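Local coordinates for BF1531-like N-terminal domain-containing protein (Bacteroides fragilis, PDB 3SLR), which is of unknown function but carries an SGNH-hydrolase-like domain and a magnesium-binding HAD-type phosphatase domain, consistent with hydrolysis of ester bonds, at residues Leu109-Arg113 and Glu157-Ile161; Ala286-Phe290 and Ile303-Ala308. One frame throughout, in Å; residues are numbered along the deposited sequence.

Interaction 1 of 2, residues Leu109-Arg113 and Glu157-Ile161; sequences LDFVR and ELMNI
Segments 109-113 and 157-161 are single turns inside two longer helices, 104-118 and 147-164, both regular α-helix with phi/psi near -62/-40. They run almost parallel, their axes 10.8 Å apart at closest approach and inclined by 14°. L109 CA lies 7.1 Å from L158 CA, and one turn on R113 CA lies 7.4 Å from I161 CA. L109 and I161 bury the most surface. L109 (chi1 m, chi2 t) leaves its helix sideways and then reaches across: its CD1 comes to 3.4 Å from E157 CB, while its CD2 sits 3.6 Å from I161 CD1. The CA-to-CB bond of I161 (m, t) points toward the partner helix, and its CD1 also meets V112 CG1 and R113 CG, each at 3.9 Å. V112 CG2 lies 4.1 Å from L158 CD2. On the sheet side, V112 and L158 both touch Y125 of strand 122-126, so the helices pack as neighbours over the SGNH-like domain's parallel sheet. At the margin E157 OE1 accepts a hydrogen bond from N160 ND2 (3.1 Å), and R113 NE is hydrogen-bonded to Y165 OH. Without cross-segment hydrogen bonds, cohesion rests mainly on branched aliphatic side chains, edged by inner carbons of E157 and R113.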
ATOM      1  N   LEU A 109     -21.101   2.538  11.092  1.00 14.67           N
ATOM      2  CA  LEU A 109     -20.287   3.692  11.473  1.00 17.30           C
ATOM      3  C   LEU A 109     -20.357   3.931  12.981  1.00 19.18           C
ATOM      4  O   LEU A 109     -19.355   4.251  13.604  1.00 17.52           O
ATOM      5  CB  LEU A 109     -20.707   4.947  10.706  1.00 16.72           C
ATOM      6  CG  LEU A 109     -20.370   4.960   9.213  1.00 15.88           C
ATOM      7  CD1 LEU A 109     -21.164   6.036   8.517  1.00 17.91           C
ATOM      8  CD2 LEU A 109     -18.869   5.200   9.031  1.00 17.40           C
ATOM      9  N   ASP A 110     -21.537   3.759  13.569  1.00 18.37           N
ATOM     10  CA  ASP A 110     -21.664   3.867  15.016  1.00 20.59           C
ATOM     11  C   ASP A 110     -20.765   2.849  15.724  1.00 18.84           C
ATOM     12  O   ASP A 110     -20.110   3.173  16.722  1.00 18.12           O
ATOM     13  CB  ASP A 110     -23.123   3.687  15.463  1.00 22.92           C
ATOM     14  CG  ASP A 110     -23.979   4.918  15.186  1.00 26.38           C
ATOM     15  OD1 ASP A 110     -23.413   5.999  14.912  1.00 29.09           O
ATOM     16  OD2 ASP A 110     -25.227   4.803  15.256  1.00 29.97           O
ATOM     17  N   PHE A 111     -20.737   1.616  15.223  1.00 18.08           N
ATOM     18  CA  PHE A 111     -19.902   0.607  15.855  1.00 19.40           C
ATOM     19  C   PHE A 111     -18.428   0.989  15.739  1.00 19.18           C
ATOM     20  O   PHE A 111     -17.655   0.845  16.693  1.00 18.39           O
ATOM     21  CB  PHE A 111     -20.105  -0.782  15.256  1.00 19.17           C
ATOM     22  CG  PHE A 111     -19.155  -1.794  15.821  1.00 19.65           C
ATOM     23  CD1 PHE A 111     -19.339  -2.284  17.106  1.00 22.61           C
ATOM     24  CD2 PHE A 111     -18.050  -2.209  15.100  1.00 21.45           C
ATOM     25  CE1 PHE A 111     -18.444  -3.192  17.657  1.00 26.89           C
ATOM     26  CE2 PHE A 111     -17.146  -3.120  15.642  1.00 25.36           C
ATOM     27  CZ  PHE A 111     -17.348  -3.614  16.926  1.00 22.55           C
ATOM     28  N   VAL A 112     -18.037   1.469  14.561  1.00 19.16           N
ATOM     29  CA  VAL A 112     -16.655   1.891  14.363  1.00 16.46           C
ATOM     30  C   VAL A 112     -16.263   3.016  15.333  1.00 17.05           C
ATOM     31  O   VAL A 112     -15.189   2.971  15.944  1.00 19.77           O
ATOM     32  CB  VAL A 112     -16.392   2.288  12.903  1.00 17.11           C
ATOM     33  CG1 VAL A 112     -14.984   2.864  12.746  1.00 17.99           C
ATOM     34  CG2 VAL A 112     -16.579   1.079  12.000  1.00 18.37           C
ATOM     35  N   ARG A 113     -17.130   4.012  15.493  1.00 19.78           N
ATOM     36  CA  ARG A 113     -16.846   5.085  16.450  1.00 19.14           C
ATOM     37  C   ARG A 113     -16.748   4.562  17.879  1.00 20.47           C
ATOM     38  O   ARG A 113     -15.898   5.004  18.659  1.00 21.37           O
ATOM     39  CB  ARG A 113     -17.900   6.192  16.364  1.00 19.75           C
ATOM     40  CG  ARG A 113     -17.874   6.942  15.036  1.00 21.15           C
ATOM     41  CD  ARG A 113     -18.580   8.291  15.128  1.00 27.87           C
ATOM     42  NE  ARG A 113     -17.756   9.270  15.840  1.00 30.06           N
ATOM     43  CZ  ARG A 113     -17.907  10.589  15.734  1.00 34.81           C
ATOM     44  NH1 ARG A 113     -18.856  11.085  14.946  1.00 34.34           N
ATOM     45  NH2 ARG A 113     -17.111  11.412  16.413  1.00 34.08           N
ATOM     46  N   GLU A 157     -17.654   7.972   4.820  1.00 18.07           N
ATOM     47  CA  GLU A 157     -17.650   8.355   6.233  1.00 16.95           C
ATOM     48  C   GLU A 157     -16.534   7.679   7.030  1.00 16.10           C
ATOM     49  O   GLU A 157     -16.031   8.247   7.992  1.00 15.56           O
ATOM     50  CB  GLU A 157     -19.013   8.078   6.878  1.00 14.77           C
ATOM     51  CG  GLU A 157     -20.145   8.924   6.304  1.00 21.03           C
ATOM     52  CD  GLU A 157     -19.926  10.428   6.460  1.00 27.22           C
ATOM     53  OE1 GLU A 157     -19.010  10.848   7.208  1.00 26.90           O
ATOM     54  OE2 GLU A 157     -20.681  11.196   5.827  1.00 28.24           O
ATOM     55  N   LEU A 158     -16.144   6.468   6.634  1.00 14.44           N
ATOM     56  CA  LEU A 158     -15.004   5.815   7.263  1.00 16.44           C
ATOM     57  C   LEU A 158     -13.759   6.666   7.115  1.00 16.37           C
ATOM     58  O   LEU A 158     -12.944   6.756   8.030  1.00 16.07           O
ATOM     59  CB  LEU A 158     -14.747   4.435   6.654  1.00 16.73           C
ATOM     60  CG  LEU A 158     -15.556   3.263   7.190  1.00 22.34           C
ATOM     61  CD1 LEU A 158     -15.265   2.039   6.327  1.00 21.79           C
ATOM     62  CD2 LEU A 158     -15.212   3.006   8.661  1.00 16.66           C
HETATM   63  N   MSE A 159     -13.595   7.291   5.957  1.00 13.62           N
HETATM   64  CA  MSE A 159     -12.426   8.148   5.784  1.00 14.28           C
HETATM   65  C   MSE A 159     -12.480   9.359   6.717  1.00 15.47           C
HETATM   66  O   MSE A 159     -11.458   9.775   7.282  1.00 17.33           O
HETATM   67  CB  MSE A 159     -12.276   8.559   4.323  1.00 14.08           C
HETATM   68  CG  MSE A 159     -12.036   7.361   3.436  1.00 13.22           C
HETATM   69 SE   MSE A 159     -11.440   7.884   1.641  1.00 31.00          SE
HETATM   70  CE  MSE A 159     -11.450   6.091   0.823  1.00 19.55           C
ATOM     71  N   ASN A 160     -13.674   9.916   6.889  1.00 15.61           N
ATOM     72  CA  ASN A 160     -13.863  11.007   7.834  1.00 17.13           C
ATOM     73  C   ASN A 160     -13.580  10.570   9.272  1.00 18.21           C
ATOM     74  O   ASN A 160     -12.991  11.322  10.045  1.00 19.04           O
ATOM     75  CB  ASN A 160     -15.254  11.628   7.688  1.00 18.25           C
ATOM     76  CG  ASN A 160     -15.447  12.304   6.336  1.00 21.64           C
ATOM     77  OD1 ASN A 160     -14.483  12.768   5.724  1.00 24.94           O
ATOM     78  ND2 ASN A 160     -16.692  12.354   5.860  1.00 22.24           N
ATOM     79  N   ILE A 161     -13.966   9.345   9.627  1.00 17.53           N
ATOM     80  CA  ILE A 161     -13.603   8.822  10.943  1.00 17.82           C
ATOM     81  C   ILE A 161     -12.081   8.767  11.111  1.00 18.11           C
ATOM     82  O   ILE A 161     -11.556   9.145  12.162  1.00 18.76           O
ATOM     83  CB  ILE A 161     -14.233   7.441  11.221  1.00 15.25           C
ATOM     84  CG1 ILE A 161     -15.748   7.575  11.380  1.00 15.99           C
ATOM     85  CG2 ILE A 161     -13.635   6.807  12.486  1.00 16.49           C
ATOM     86  CD1 ILE A 161     -16.447   6.240  11.503  1.00 19.41           C
TER

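Interaction 2 of 2, residues Ala286-Phe290 and Ile303-Ala308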
ATOM      1  N   ALA A 286      22.870  15.673 -18.514  1.00 18.12           N
ATOM      2  CA  ALA A 286      21.782  15.090 -17.747  1.00 18.71           C
ATOM      3  C   ALA A 286      20.826  16.158 -17.253  1.00 18.20           C
ATOM      4  O   ALA A 286      19.630  15.915 -17.156  1.00 18.52           O
ATOM      5  CB  ALA A 286      22.333  14.285 -16.560  1.00 17.55           C
ATOM      6  N   LYS A 287      21.353  17.335 -16.928  1.00 18.08           N
ATOM      7  CA  LYS A 287      20.521  18.436 -16.434  1.00 18.57           C
ATOM      8  C   LYS A 287      19.810  19.199 -17.553  1.00 20.81           C
ATOM      9  O   LYS A 287      18.810  19.870 -17.312  1.00 21.68           O
ATOM     10  CB  LYS A 287      21.350  19.423 -15.615  1.00 19.19           C
ATOM     11  CG  LYS A 287      21.760  18.895 -14.242  1.00 18.08           C
ATOM     12  CD  LYS A 287      22.662  19.878 -13.502  1.00 22.23           C
ATOM     13  CE  LYS A 287      22.813  19.457 -12.034  1.00 27.88           C
ATOM     14  NZ  LYS A 287      23.529  20.471 -11.203  1.00 32.89           N
ATOM     15  N   GLU A 288      20.338  19.108 -18.767  1.00 21.37           N
ATOM     16  CA  GLU A 288      19.815  19.921 -19.866  1.00 21.20           C
ATOM     17  C   GLU A 288      18.311  19.772 -20.135  1.00 19.75           C
ATOM     18  O   GLU A 288      17.626  20.775 -20.309  1.00 21.71           O
ATOM     19  CB  GLU A 288      20.623  19.708 -21.145  1.00 21.96           C
ATOM     20  CG  GLU A 288      21.355  20.965 -21.595  1.00 30.59           C
ATOM     21  CD  GLU A 288      22.018  20.801 -22.942  1.00 32.27           C
ATOM     22  OE1 GLU A 288      22.469  19.672 -23.250  1.00 29.56           O
ATOM     23  OE2 GLU A 288      22.074  21.796 -23.698  1.00 33.80           O
ATOM     24  N   PRO A 289      17.788  18.530 -20.152  1.00 18.47           N
ATOM     25  CA  PRO A 289      16.345  18.407 -20.397  1.00 19.83           C
ATOM     26  C   PRO A 289      15.511  19.078 -19.310  1.00 20.93           C
ATOM     27  O   PRO A 289      14.503  19.694 -19.635  1.00 18.00           O
ATOM     28  CB  PRO A 289      16.111  16.894 -20.402  1.00 18.23           C
ATOM     29  CG  PRO A 289      17.430  16.300 -20.731  1.00 22.30           C
ATOM     30  CD  PRO A 289      18.450  17.216 -20.096  1.00 18.31           C
ATOM     31  N   PHE A 290      15.922  18.964 -18.044  1.00 19.95           N
ATOM     32  CA  PHE A 290      15.227  19.659 -16.965  1.00 18.46           C
ATOM     33  C   PHE A 290      15.197  21.151 -17.233  1.00 18.55           C
ATOM     34  O   PHE A 290      14.190  21.818 -16.993  1.00 24.25           O
ATOM     35  CB  PHE A 290      15.908  19.405 -15.609  1.00 18.81           C
ATOM     36  CG  PHE A 290      15.809  17.983 -15.132  1.00 21.13           C
ATOM     37  CD1 PHE A 290      16.732  17.032 -15.542  1.00 18.54           C
ATOM     38  CD2 PHE A 290      14.795  17.595 -14.264  1.00 19.34           C
ATOM     39  CE1 PHE A 290      16.647  15.717 -15.103  1.00 17.69           C
ATOM     40  CE2 PHE A 290      14.705  16.284 -13.810  1.00 21.67           C
ATOM     41  CZ  PHE A 290      15.631  15.338 -14.235  1.00 17.67           C
ATOM     42  N   ILE A 303      14.455  18.317  -7.531  1.00 22.94           N
ATOM     43  CA  ILE A 303      15.492  17.334  -7.248  1.00 21.04           C
ATOM     44  C   ILE A 303      16.434  17.832  -6.149  1.00 21.43           C
ATOM     45  O   ILE A 303      17.161  18.812  -6.335  1.00 21.69           O
ATOM     46  CB  ILE A 303      16.306  17.001  -8.516  1.00 20.60           C
ATOM     47  CG1 ILE A 303      15.385  16.663  -9.701  1.00 20.91           C
ATOM     48  CG2 ILE A 303      17.277  15.877  -8.235  1.00 18.59           C
ATOM     49  CD1 ILE A 303      14.601  15.382  -9.533  1.00 20.94           C
ATOM     50  N   ALA A 304      16.424  17.148  -5.007  1.00 17.23           N
ATOM     51  CA  ALA A 304      17.229  17.560  -3.853  1.00 21.13           C
ATOM     52  C   ALA A 304      18.729  17.323  -4.027  1.00 19.91           C
ATOM     53  O   ALA A 304      19.544  18.150  -3.625  1.00 20.05           O
ATOM     54  CB  ALA A 304      16.735  16.863  -2.592  1.00 18.85           C
ATOM     55  N   VAL A 305      19.089  16.187  -4.612  1.00 19.81           N
ATOM     56  CA  VAL A 305      20.486  15.856  -4.854  1.00 19.15           C
ATOM     57  C   VAL A 305      20.580  15.276  -6.243  1.00 22.02           C
ATOM     58  O   VAL A 305      19.881  14.317  -6.556  1.00 19.61           O
ATOM     59  CB  VAL A 305      21.006  14.796  -3.857  1.00 18.31           C
ATOM     60  CG1 VAL A 305      22.504  14.617  -4.011  1.00 21.05           C
ATOM     61  CG2 VAL A 305      20.652  15.192  -2.428  1.00 20.72           C
ATOM     62  N   PHE A 306      21.433  15.864  -7.078  1.00 19.01           N
ATOM     63  CA  PHE A 306      21.532  15.461  -8.475  1.00 19.97           C
ATOM     64  C   PHE A 306      22.924  14.907  -8.741  1.00 20.65           C
ATOM     65  O   PHE A 306      23.908  15.652  -8.777  1.00 20.85           O
ATOM     66  CB  PHE A 306      21.232  16.666  -9.379  1.00 17.65           C
ATOM     67  CG  PHE A 306      20.847  16.306 -10.797  1.00 20.06           C
ATOM     68  CD1 PHE A 306      21.761  15.719 -11.655  1.00 18.72           C
ATOM     69  CD2 PHE A 306      19.575  16.584 -11.274  1.00 20.70           C
ATOM     70  CE1 PHE A 306      21.407  15.396 -12.962  1.00 19.47           C
ATOM     71  CE2 PHE A 306      19.215  16.265 -12.584  1.00 21.44           C
ATOM     72  CZ  PHE A 306      20.129  15.665 -13.422  1.00 20.02           C
ATOM     73  N   VAL A 307      23.012  13.592  -8.908  1.00 16.27           N
ATOM     74  CA  VAL A 307      24.302  12.939  -9.119  1.00 19.65           C
ATOM     75  C   VAL A 307      24.339  12.295 -10.490  1.00 20.96           C
ATOM     76  O   VAL A 307      23.621  11.337 -10.752  1.00 18.85           O
ATOM     77  CB  VAL A 307      24.585  11.857  -8.046  1.00 18.31           C
ATOM     78  CG1 VAL A 307      25.926  11.169  -8.314  1.00 15.81           C
ATOM     79  CG2 VAL A 307      24.564  12.466  -6.662  1.00 19.46           C
ATOM     80  N   ALA A 308      25.150  12.858 -11.379  1.00 18.22           N
ATOM     81  CA  ALA A 308      25.357  12.290 -12.700  1.00 19.56           C
ATOM     82  C   ALA A 308      26.854  12.228 -12.963  1.00 20.40           C
ATOM     83  O   ALA A 308      27.518  13.260 -13.038  1.00 22.31           O
ATOM     84  CB  ALA A 308      24.670  13.153 -13.778  1.00 19.66           C
TER
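Helix 283-292 supplies segment 286-290, and segment 303-308 leads into and along strand 305-309, an outermost strand within this chain of the four-stranded parallel sheet. The helix is kinked at P289-F290, where neither backbone N bonds to the preceding turn; proline has no N-H to give. Helix and strand directions differ by 134°, with axes 10.7 Å apart at closest approach. A286 CA approaches A308 CA to 6.8 Å, whereas F290 CA and I303 CA stand 10.0 Å apart, so the gap widens towards F290 and suits larger side chains there. Two small methyls fill the tight end, A286 CB to A308 CB at 3.8 Å. The flat F306 ring spans the middle, and K287's aliphatic stem covers one face of it. I303 CG1 adds to the wide end, 4.2 Å from F290 CE2. This is the helix-on-sheet packing of a beta-alpha-beta unit in a HAD-type domain, the side chain of A286 about 8 Å from a bound magnesium ion. In this otherwise apolar contact, the directional, weakly polar part is the offset T-shaped pair, F306 edge to F290 face (centroids 5.5 Å, planes at 82°), and the CH-pi contact of K287 CG, 3.8 Å from the F306 centroid.

Overall arrangement
The two contacts belong to different domains, on opposite sides of the chain's centre, their own centres 45 Å apart and nearest atoms about 29 Å apart. Interaction 1 sets helix beside helix over the five-stranded sheet of the N-terminal domain; interaction 2 sets helix against an outermost strand of the HAD-type sheet. Both are apolar, but the chemistry differs: touching aliphatic side chains join the near-parallel helices, while aromatic rings and a lysine methylene bridge the widening gap between helix and strand. Interaction 1 is the more buried and lies away from the annotated sites, whereas interaction 2 is partly buried and close to the magnesium site.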